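Local coordinates for HNH nuclease domain-containing protein (Streptomyces coelicolor, PDB 5ZMO) that probably acts as a type IV restriction endonuclease, with the sulfur-binding domain described here recognising phosphorothioated DNA, at residues Tyr123-Leu126 against Arg127-Glu131; Leu152-Phe156 against Gly157-Leu161. All coordinates share one frame; numbering follows the deposited sequence.

Contact 1: Tyr123-Leu126 against Arg127-Glu131; sequences YNLL and RSQPE
Arg127 lies back over one face of the Tyr123 ring, one helical turn earlier. Its CG makes a CH-pi contact 4.2 Å from the Tyr123 ring centroid. Its NE comes to 3.2 Å from Tyr123 CE2 beyond the ring rim, with CE2 over one face of the guanidinium, off toward its rim, and the two planes 34° apart. The side chain gets there by setting CG beside its own backbone N (chi1 -49°) and then bending at chi2 and chi3, which brings the guanidinium end alongside Asn124. With an alanine in place of Arg127, the Tyr123 ring would probably lose the aliphatic chain over that face and the guanidinium at its CE2 rim. Tyr123 itself is fixed at its far end, where OH bonds to Ala44 O, and Leu126 beside it packs on Ile37 and Ala40 of helix 28-41.

All this happens in the closing turns of helix 120-128, where Gln129 leaves helical geometry and at once serves as N-cap of helix 130-144. Arg127 N still bonds to Tyr123 O at 3.1 Å. Asn124 O is gripped twice, by Ser128 N at 3.0 Å and by Ser128 OG, also at 3.0 Å, the two donors arriving from opposite faces of the carbonyl plane. The hydroxyl can fold back like this because OG sits between the backbone N and carbonyl carbon of Ser128. The final helical bond runs from Gln129 N to Leu125 O at 2.7 Å, almost in line with the C=O bond, while the Leu125 side chain crosses that of Gln129, CD1 of Leu125 lying 3.9 Å from CB of Gln129.

Contact 2: Leu152-Phe156 against Gly157-Leu161; sequences LLEDF and GLHEL
Leu158 N donates to Leu153 O at 2.8 Å, in a nearly straight bond (172° at the hydrogen) that reaches back five residues and closes the end of helix 152-155. Gly157 N makes the second closing bond, to Glu154 O at 3.2 Å, but it sits above that carbonyl's plane and so does not use a lone pair.

Beyond the turn, His159 swings up beside the helix. Its CG is anti to the backbone N (chi1 -173°), which holds the base of the imidazole near Glu154, whose chain bends at chi2 to bring OE1 to 3.2 Å from His159 CB. Carboxylate and ring cross with their planes 35° apart. Glu154 OE1 also comes to 4.2 Å from Glu160 OE1, two like charges that would probably repel mildly at this exposed surface. Leu153 CB packs 3.9 Å from His159 CA, and the Leu153 side chain also meets Ile141 of helix 130-144 and Leu148.

On the buried side, Leu158 CD1 rests on Phe156 CB at 3.8 Å. Both residues face helix 28-41: Phe156 meets Val31, Leu34 and Trp35, and Leu158 shares Leu34.

The chain turns at Gly157 with a positive phi, where a CB would run into Phe156 O. Positive phi at the first non-helical residue, with two backbone bonds returning into the last turn, makes this a Schellman motif, the common glycine-based C-terminal cap of a helix.

Overall arrangement
Contact 1 and contact 2 are both partly buried helix ends, in series along the chain with helix 130-144 and a loop between them, and they touch where Leu161 CD1 packs 3.6 Å from Pro130 O. Each leans its apolar residues on helix 28-41: Leu126 and Tyr123 in contact 1, Phe156 and Leu158 in contact 2. The chemistry on the outer side differs. Contact 1 carries an arginine over a tyrosine ring near a bound phosphate ion, and passes straight into another helix; contact 2 gathers acidic groups beside a histidine and runs out into loop. Neither reaches the DNA, their nearest atoms being about 20 Å and 16 Å from it respectively.

Contact 1: Tyr123-Leu126 against Arg127-Glu131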
ATOM      1  N   TYR A 123      -4.555   7.480  -9.065  1.00 20.91           N
ATOM      2  CA  TYR A 123      -5.754   7.660  -8.287  1.00 24.59           C
ATOM      3  C   TYR A 123      -6.929   8.038  -9.221  1.00 23.72           C
ATOM      4  O   TYR A 123      -8.062   7.489  -9.084  1.00 25.40           O
ATOM      5  CB  TYR A 123      -5.542   8.766  -7.252  1.00 26.40           C
ATOM      6  CG  TYR A 123      -6.719   9.120  -6.408  1.00 26.17           C
ATOM      7  CD1 TYR A 123      -6.966   8.466  -5.240  1.00 26.11           C
ATOM      8  CD2 TYR A 123      -7.562  10.169  -6.746  1.00 29.42           C
ATOM      9  CE1 TYR A 123      -8.033   8.803  -4.385  1.00 25.19           C
ATOM     10  CE2 TYR A 123      -8.676  10.472  -5.968  1.00 31.33           C
ATOM     11  CZ  TYR A 123      -8.913   9.804  -4.772  1.00 32.26           C
ATOM     12  OH  TYR A 123     -10.009  10.073  -3.918  1.00 34.51           O
ATOM     13  N   ASN A 124      -6.681   9.018 -10.089  1.00 23.82           N
ATOM     14  CA  ASN A 124      -7.766   9.416 -11.059  1.00 25.59           C
ATOM     15  C   ASN A 124      -8.185   8.251 -11.950  1.00 25.43           C
ATOM     16  O   ASN A 124      -9.387   8.133 -12.241  1.00 25.91           O
ATOM     17  CB  ASN A 124      -7.459  10.640 -11.886  1.00 25.50           C
ATOM     18  CG  ASN A 124      -7.276  11.901 -11.048  1.00 26.48           C
ATOM     19  OD1 ASN A 124      -6.537  12.813 -11.451  1.00 32.43           O
ATOM     20  ND2 ASN A 124      -7.877  11.938  -9.894  1.00 26.46           N
ATOM     21  N   LEU A 125      -7.244   7.412 -12.422  1.00 27.20           N
ATOM     22  CA  LEU A 125      -7.606   6.219 -13.209  1.00 26.73           C
ATOM     23  C   LEU A 125      -8.520   5.256 -12.418  1.00 27.60           C
ATOM     24  O   LEU A 125      -9.542   4.790 -12.923  1.00 25.06           O
ATOM     25  CB  LEU A 125      -6.351   5.464 -13.699  1.00 26.64           C
ATOM     26  CG  LEU A 125      -6.542   4.080 -14.282  1.00 27.33           C
ATOM     27  CD1 LEU A 125      -7.315   4.177 -15.576  1.00 29.67           C
ATOM     28  CD2 LEU A 125      -5.220   3.408 -14.514  1.00 31.17           C
ATOM     29  N   LEU A 126      -8.118   4.919 -11.164  1.00 22.93           N
ATOM     30  CA  LEU A 126      -8.911   4.074 -10.310  1.00 24.20           C
ATOM     31  C   LEU A 126     -10.347   4.566 -10.114  1.00 26.24           C
ATOM     32  O   LEU A 126     -11.266   3.766 -10.057  1.00 25.41           O
ATOM     33  CB  LEU A 126      -8.230   3.880  -8.919  1.00 27.12           C
ATOM     34  CG  LEU A 126      -7.116   2.842  -8.858  1.00 32.41           C
ATOM     35  CD1 LEU A 126      -6.389   2.498 -10.118  1.00 34.00           C
ATOM     36  CD2 LEU A 126      -6.141   3.107  -7.716  1.00 32.63           C
ATOM     37  N   ARG A 127     -10.521   5.860  -9.925  1.00 26.33           N
ATOM     38  CA  ARG A 127     -11.875   6.370  -9.670  1.00 29.94           C
ATOM     39  C   ARG A 127     -12.702   6.371 -10.956  1.00 30.53           C
ATOM     40  O   ARG A 127     -13.930   6.097 -10.935  1.00 32.50           O
ATOM     41  CB  ARG A 127     -11.824   7.826  -9.244  1.00 34.74           C
ATOM     42  CG  ARG A 127     -10.863   8.190  -8.162  1.00 39.94           C
ATOM     43  CD  ARG A 127     -10.439   9.622  -8.534  1.00 47.06           C
ATOM     44  NE  ARG A 127     -11.261  10.530  -7.798  1.00 47.77           N
ATOM     45  CZ  ARG A 127     -11.369  11.829  -7.972  1.00 37.94           C
ATOM     46  NH1 ARG A 127     -12.138  12.430  -7.089  1.00 32.84           N
ATOM     47  NH2 ARG A 127     -10.685  12.524  -8.892  1.00 38.18           N
ATOM     48  N   SER A 128     -12.052   6.768 -12.043  1.00 27.84           N
ATOM     49  CA  SER A 128     -12.687   6.844 -13.369  1.00 30.30           C
ATOM     50  C   SER A 128     -12.928   5.525 -14.091  1.00 32.42           C
ATOM     51  O   SER A 128     -13.910   5.418 -14.871  1.00 30.97           O
ATOM     52  CB  SER A 128     -11.939   7.809 -14.256  1.00 29.25           C
ATOM     53  OG  SER A 128     -10.747   7.276 -14.796  1.00 34.47           O
ATOM     54  N   GLN A 129     -12.063   4.525 -13.880  1.00 27.33           N
ATOM     55  CA  GLN A 129     -12.171   3.235 -14.562  1.00 26.74           C
ATOM     56  C   GLN A 129     -12.128   2.168 -13.524  1.00 30.76           C
ATOM     57  O   GLN A 129     -11.019   1.657 -13.161  1.00 30.72           O
ATOM     58  CB  GLN A 129     -11.052   3.061 -15.587  1.00 27.30           C
ATOM     59  CG  GLN A 129     -11.052   4.059 -16.724  1.00 32.43           C
ATOM     60  CD  GLN A 129     -12.148   3.756 -17.739  1.00 38.01           C
ATOM     61  OE1 GLN A 129     -13.228   4.398 -17.778  1.00 41.87           O
ATOM     62  NE2 GLN A 129     -11.857   2.825 -18.592  1.00 35.02           N
ATOM     63  N   PRO A 130     -13.279   1.862 -12.955  1.00 29.95           N
ATOM     64  CA  PRO A 130     -13.350   0.841 -11.916  1.00 36.60           C
ATOM     65  C   PRO A 130     -12.930  -0.559 -12.382  1.00 35.78           C
ATOM     66  O   PRO A 130     -12.340  -1.288 -11.583  1.00 42.73           O
ATOM     67  CB  PRO A 130     -14.828   0.905 -11.472  1.00 37.93           C
ATOM     68  CG  PRO A 130     -15.197   2.309 -11.747  1.00 37.76           C
ATOM     69  CD  PRO A 130     -14.594   2.538 -13.087  1.00 34.85           C
ATOM     70  N   GLU A 131     -13.136  -0.897 -13.658  1.00 40.84           N
ATOM     71  CA  GLU A 131     -12.634  -2.159 -14.250  1.00 39.34           C
ATOM     72  C   GLU A 131     -11.100  -2.267 -14.142  1.00 38.77           C
ATOM     73  O   GLU A 131     -10.569  -3.363 -13.917  1.00 35.63           O
ATOM     74  CB  GLU A 131     -13.153  -2.372 -15.706  1.00 46.75           C
ATOM     75  CG  GLU A 131     -13.302  -3.840 -16.140  1.00 50.56           C
ATOM     76  CD  GLU A 131     -13.595  -4.089 -17.644  1.00 53.64           C
ATOM     77  OE1 GLU A 131     -13.535  -5.270 -18.041  1.00 55.18           O
ATOM     78  OE2 GLU A 131     -13.906  -3.170 -18.455  1.00 61.54           O
TER

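Contact 2: Leu152-Phe156 against Gly157-Leu161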
ATOM      1  N   LEU A 152     -11.098 -10.815   3.818  1.00 26.70           N
ATOM      2  CA  LEU A 152     -10.098  -9.929   3.172  1.00 25.67           C
ATOM      3  C   LEU A 152     -10.796  -8.873   2.317  1.00 26.68           C
ATOM      4  O   LEU A 152     -10.518  -7.683   2.439  1.00 28.54           O
ATOM      5  CB  LEU A 152      -9.125 -10.717   2.312  1.00 27.13           C
ATOM      6  CG  LEU A 152      -7.959  -9.878   1.768  1.00 30.82           C
ATOM      7  CD1 LEU A 152      -6.664 -10.674   1.788  1.00 32.84           C
ATOM      8  CD2 LEU A 152      -8.241  -9.366   0.363  1.00 31.45           C
ATOM      9  N   LEU A 153     -11.722  -9.289   1.469  1.00 27.05           N
ATOM     10  CA  LEU A 153     -12.387  -8.323   0.590  1.00 28.85           C
ATOM     11  C   LEU A 153     -13.099  -7.236   1.352  1.00 31.26           C
ATOM     12  O   LEU A 153     -12.876  -6.047   1.060  1.00 28.32           O
ATOM     13  CB  LEU A 153     -13.354  -9.034  -0.375  1.00 32.92           C
ATOM     14  CG  LEU A 153     -12.828  -9.514  -1.726  1.00 38.67           C
ATOM     15  CD1 LEU A 153     -11.384  -9.939  -1.691  1.00 44.62           C
ATOM     16  CD2 LEU A 153     -13.745 -10.561  -2.368  1.00 39.93           C
ATOM     17  N   GLU A 154     -13.878  -7.607   2.369  1.00 30.02           N
ATOM     18  CA  GLU A 154     -14.528  -6.625   3.228  1.00 34.78           C
ATOM     19  C   GLU A 154     -13.524  -5.724   3.930  1.00 31.82           C
ATOM     20  O   GLU A 154     -13.717  -4.503   3.977  1.00 31.63           O
ATOM     21  CB  GLU A 154     -15.477  -7.275   4.249  1.00 40.35           C
ATOM     22  CG  GLU A 154     -16.841  -7.630   3.688  1.00 54.66           C
ATOM     23  CD  GLU A 154     -17.632  -6.405   3.181  1.00 62.37           C
ATOM     24  OE1 GLU A 154     -18.475  -6.591   2.265  1.00 77.62           O
ATOM     25  OE2 GLU A 154     -17.409  -5.270   3.684  1.00 69.13           O
ATOM     26  N   ASP A 155     -12.447  -6.292   4.455  1.00 28.11           N
ATOM     27  CA  ASP A 155     -11.535  -5.505   5.299  1.00 31.07           C
ATOM     28  C   ASP A 155     -10.708  -4.513   4.478  1.00 29.95           C
ATOM     29  O   ASP A 155     -10.294  -3.446   4.992  1.00 29.53           O
ATOM     30  CB  ASP A 155     -10.625  -6.384   6.167  1.00 33.35           C
ATOM     31  CG  ASP A 155     -11.351  -6.942   7.428  1.00 36.02           C
ATOM     32  OD1 ASP A 155     -12.535  -6.567   7.659  1.00 40.11           O
ATOM     33  OD2 ASP A 155     -10.734  -7.745   8.162  1.00 36.61           O
ATOM     34  N   PHE A 156     -10.510  -4.841   3.214  1.00 28.22           N
ATOM     35  CA  PHE A 156      -9.809  -3.937   2.280  1.00 27.27           C
ATOM     36  C   PHE A 156     -10.749  -3.011   1.487  1.00 27.34           C
ATOM     37  O   PHE A 156     -10.291  -2.236   0.679  1.00 26.97           O
ATOM     38  CB  PHE A 156      -8.918  -4.731   1.331  1.00 24.18           C
ATOM     39  CG  PHE A 156      -7.648  -5.197   1.958  1.00 22.55           C
ATOM     40  CD1 PHE A 156      -7.633  -6.317   2.757  1.00 24.25           C
ATOM     41  CD2 PHE A 156      -6.456  -4.466   1.837  1.00 23.69           C
ATOM     42  CE1 PHE A 156      -6.474  -6.760   3.352  1.00 24.61           C
ATOM     43  CE2 PHE A 156      -5.296  -4.916   2.445  1.00 21.16           C
ATOM     44  CZ  PHE A 156      -5.296  -6.043   3.217  1.00 24.22           C
ATOM     45  N   GLY A 157     -12.068  -3.105   1.679  1.00 26.85           N
ATOM     46  CA  GLY A 157     -13.026  -2.361   0.911  1.00 28.38           C
ATOM     47  C   GLY A 157     -13.215  -2.717  -0.540  1.00 28.78           C
ATOM     48  O   GLY A 157     -13.498  -1.871  -1.345  1.00 28.57           O
ATOM     49  N   LEU A 158     -13.030  -3.993  -0.887  1.00 26.70           N
ATOM     50  CA  LEU A 158     -13.000  -4.428  -2.243  1.00 27.33           C
ATOM     51  C   LEU A 158     -14.142  -5.419  -2.559  1.00 28.43           C
ATOM     52  O   LEU A 158     -14.192  -5.946  -3.650  1.00 30.63           O
ATOM     53  CB  LEU A 158     -11.657  -5.103  -2.490  1.00 27.61           C
ATOM     54  CG  LEU A 158     -10.408  -4.235  -2.275  1.00 29.80           C
ATOM     55  CD1 LEU A 158      -9.210  -5.129  -2.440  1.00 30.59           C
ATOM     56  CD2 LEU A 158     -10.319  -3.145  -3.291  1.00 30.48           C
ATOM     57  N   HIS A 159     -15.038  -5.653  -1.613  1.00 32.39           N
ATOM     58  CA  HIS A 159     -16.120  -6.625  -1.820  1.00 36.26           C
ATOM     59  C   HIS A 159     -17.050  -6.253  -3.003  1.00 36.55           C
ATOM     60  O   HIS A 159     -17.307  -7.060  -3.910  1.00 39.13           O
ATOM     61  CB  HIS A 159     -16.931  -6.807  -0.545  1.00 41.44           C
ATOM     62  CG  HIS A 159     -17.943  -7.916  -0.638  1.00 50.63           C
ATOM     63  ND1 HIS A 159     -17.648  -9.222  -0.296  1.00 58.96           N
ATOM     64  CD2 HIS A 159     -19.227  -7.917  -1.060  1.00 55.04           C
ATOM     65  CE1 HIS A 159     -18.721  -9.972  -0.477  1.00 60.63           C
ATOM     66  NE2 HIS A 159     -19.690  -9.206  -0.948  1.00 63.41           N
ATOM     67  N   GLU A 160     -17.527  -5.024  -3.018  1.00 35.68           N
ATOM     68  CA  GLU A 160     -18.407  -4.565  -4.119  1.00 39.50           C
ATOM     69  C   GLU A 160     -17.613  -4.512  -5.445  1.00 39.68           C
ATOM     70  O   GLU A 160     -18.086  -4.989  -6.490  1.00 38.59           O
ATOM     71  CB  GLU A 160     -19.053  -3.213  -3.757  1.00 47.60           C
ATOM     72  CG  GLU A 160     -20.259  -3.326  -2.795  1.00 60.93           C
ATOM     73  CD  GLU A 160     -19.974  -4.061  -1.467  1.00 75.20           C
ATOM     74  OE1 GLU A 160     -19.041  -3.652  -0.727  1.00 92.97           O
ATOM     75  OE2 GLU A 160     -20.677  -5.055  -1.147  1.00 81.08           O
ATOM     76  N   LEU A 161     -16.372  -4.019  -5.382  1.00 36.24           N
ATOM     77  CA  LEU A 161     -15.535  -3.891  -6.559  1.00 36.10           C
ATOM     78  C   LEU A 161     -15.376  -5.224  -7.254  1.00 38.19           C
ATOM     79  O   LEU A 161     -15.549  -5.288  -8.463  1.00 40.05           O
ATOM     80  CB  LEU A 161     -14.154  -3.290  -6.205  1.00 35.92           C
ATOM     81  CG  LEU A 161     -13.116  -3.137  -7.325  1.00 33.49           C
ATOM     82  CD1 LEU A 161     -13.484  -1.990  -8.244  1.00 33.40           C
ATOM     83  CD2 LEU A 161     -11.725  -2.890  -6.753  1.00 32.20           C
TER